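Long-range contact in peroxisomal fatty acid beta-oxidation multifunctional protein MFP2 (Arabidopsis thaliana, PDB 2WTB), which hydrates long-chain enoyl-CoA thioesters and oxidises the resulting 3-hydroxyacyl-CoAs with NAD+ during peroxisomal fatty acid breakdown in germinating seeds: residues F511-G516 / S565-L570. Sequence-based numbering, arbitrary orientation.
Sequences FLVECG and SMIIPL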
# COMPACT_ATOMS: atom_id res chain seq x y z
N PHE A 511 -9.51 2.12 29.64
CA PHE A 511 -10.44 1.51 30.59
C PHE A 511 -9.78 0.32 31.28
O PHE A 511 -9.96 0.10 32.48
CB PHE A 511 -11.73 1.06 29.91
CG PHE A 511 -12.58 0.15 30.76
CD1 PHE A 511 -12.56 -1.22 30.55
CD2 PHE A 511 -13.37 0.66 31.77
CE1 PHE A 511 -13.34 -2.07 31.33
CE2 PHE A 511 -14.14 -0.18 32.56
CZ PHE A 511 -14.13 -1.54 32.34
N LEU A 512 -9.01 -0.44 30.51
CA LEU A 512 -8.28 -1.58 31.04
C LEU A 512 -7.24 -1.11 32.05
O LEU A 512 -7.03 -1.75 33.09
CB LEU A 512 -7.60 -2.36 29.92
CG LEU A 512 -8.52 -3.11 28.95
CD1 LEU A 512 -7.73 -3.68 27.79
CD2 LEU A 512 -9.29 -4.20 29.67
N VAL A 513 -6.59 0.00 31.75
CA VAL A 513 -5.57 0.57 32.63
C VAL A 513 -6.18 1.01 33.95
O VAL A 513 -5.64 0.70 35.02
CB VAL A 513 -4.84 1.75 31.97
CG1 VAL A 513 -4.32 2.72 33.02
CG2 VAL A 513 -3.70 1.25 31.10
N GLU A 514 -7.29 1.72 33.89
CA GLU A 514 -7.98 2.15 35.10
C GLU A 514 -8.43 0.94 35.91
O GLU A 514 -8.73 1.05 37.10
CB GLU A 514 -9.17 3.06 34.77
CG GLU A 514 -8.78 4.44 34.26
CD GLU A 514 -9.85 5.48 34.51
OE1 GLU A 514 -10.72 5.24 35.38
OE2 GLU A 514 -9.83 6.53 33.84
N CYS A 515 -8.47 -0.21 35.26
CA CYS A 515 -8.87 -1.45 35.91
C CYS A 515 -7.66 -2.22 36.46
O CYS A 515 -7.82 -3.29 37.05
CB CYS A 515 -9.68 -2.33 34.96
SG CYS A 515 -11.35 -1.72 34.67
N GLY A 516 -6.47 -1.68 36.24
CA GLY A 516 -5.26 -2.27 36.79
C GLY A 516 -4.27 -2.76 35.75
O GLY A 516 -3.10 -2.99 36.06
N SER A 565 -11.73 8.82 29.86
CA SER A 565 -10.73 8.60 30.89
C SER A 565 -10.05 9.92 31.26
O SER A 565 -9.52 10.62 30.40
CB SER A 565 -9.69 7.58 30.43
OG SER A 565 -8.71 7.37 31.43
N MET A 566 -10.06 10.24 32.55
CA MET A 566 -9.49 11.50 33.02
C MET A 566 -7.97 11.43 33.08
O MET A 566 -7.32 12.39 33.49
CB MET A 566 -10.07 11.85 34.40
CG MET A 566 -10.07 13.33 34.71
SD MET A 566 -11.20 14.25 33.64
CE MET A 566 -12.77 13.55 34.11
N ILE A 567 -7.41 10.30 32.67
CA ILE A 567 -5.97 10.09 32.71
C ILE A 567 -5.20 11.19 31.97
O ILE A 567 -4.37 11.88 32.55
CB ILE A 567 -5.57 8.71 32.14
CG1 ILE A 567 -6.12 7.59 33.03
CG2 ILE A 567 -4.05 8.60 32.03
CD1 ILE A 567 -5.74 6.21 32.56
N ILE A 568 -5.48 11.34 30.68
CA ILE A 568 -4.80 12.34 29.86
C ILE A 568 -4.93 13.76 30.41
O ILE A 568 -3.93 14.44 30.62
CB ILE A 568 -5.26 12.30 28.39
CG1 ILE A 568 -4.69 11.07 27.68
CG2 ILE A 568 -4.83 13.57 27.66
CD1 ILE A 568 -4.98 11.04 26.20
N PRO A 569 -6.18 14.21 30.66
CA PRO A 569 -6.38 15.57 31.17
C PRO A 569 -5.55 15.85 32.42
O PRO A 569 -4.92 16.90 32.51
CB PRO A 569 -7.88 15.59 31.51
CG PRO A 569 -8.48 14.60 30.57
CD PRO A 569 -7.46 13.51 30.44
N LEU A 570 -5.56 14.92 33.37
CA LEU A 570 -4.81 15.08 34.61
C LEU A 570 -3.31 15.25 34.34
O LEU A 570 -2.61 15.90 35.11
CB LEU A 570 -5.05 13.90 35.54
CG LEU A 570 -6.44 13.82 36.18
CD1 LEU A 570 -6.63 12.48 36.88
CD2 LEU A 570 -6.64 14.96 37.16
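Ser565 OG donates to Glu514 OE2 at 2.8 Å, meeting the carboxylate through its anti lone pair, the one turned away from OE1. This bond joins the C-terminal turn of helix 498-514 to the start of helix 567-572. Beside this bond the contact is apolar: Ile567 CD1 lies 3.8 Å from Val513 CG1, the two side chains crossing obliquely, and 3.9 Å from Glu514 CG. Glu514 and Ile567 run past each other in opposite directions, the methyl tip of one against the aliphatic stem of the other. Glu514 CG is anti to its carbonyl carbon (chi1 -71°) and the chain beyond is extended, which carries the carboxylate across to the serine; Ser565 OG stands anti to its backbone N (chi1 180°) and also accepts a weak 3.4 Å capping bond from Ile567 N. The second carboxylate oxygen, Glu514 OE1, is hydrogen-bonded to Tyr563 OH, so both oxygens are held from the same loop leading into helix 567-572. Behind the contact, Val513 packs on Phe536 of helix 535-542, and Ser565 touches Met510 one helical turn back from Glu514. A Schellman motif follows, Gly516 N bonding to Val513 O at 2.8 Å with Gly516 at positive phi. The contact belongs to the all-helical C-terminal part of the hydroxyacyl-CoA dehydrogenase region, away from the predicted hydratase residues. Gripped by the Ser565 donor and paired with the Tyr563 hydroxyl, the carboxylate is probably ionised, and the polarised serine hydroxyl would be a better acceptor for the helix-start N-H.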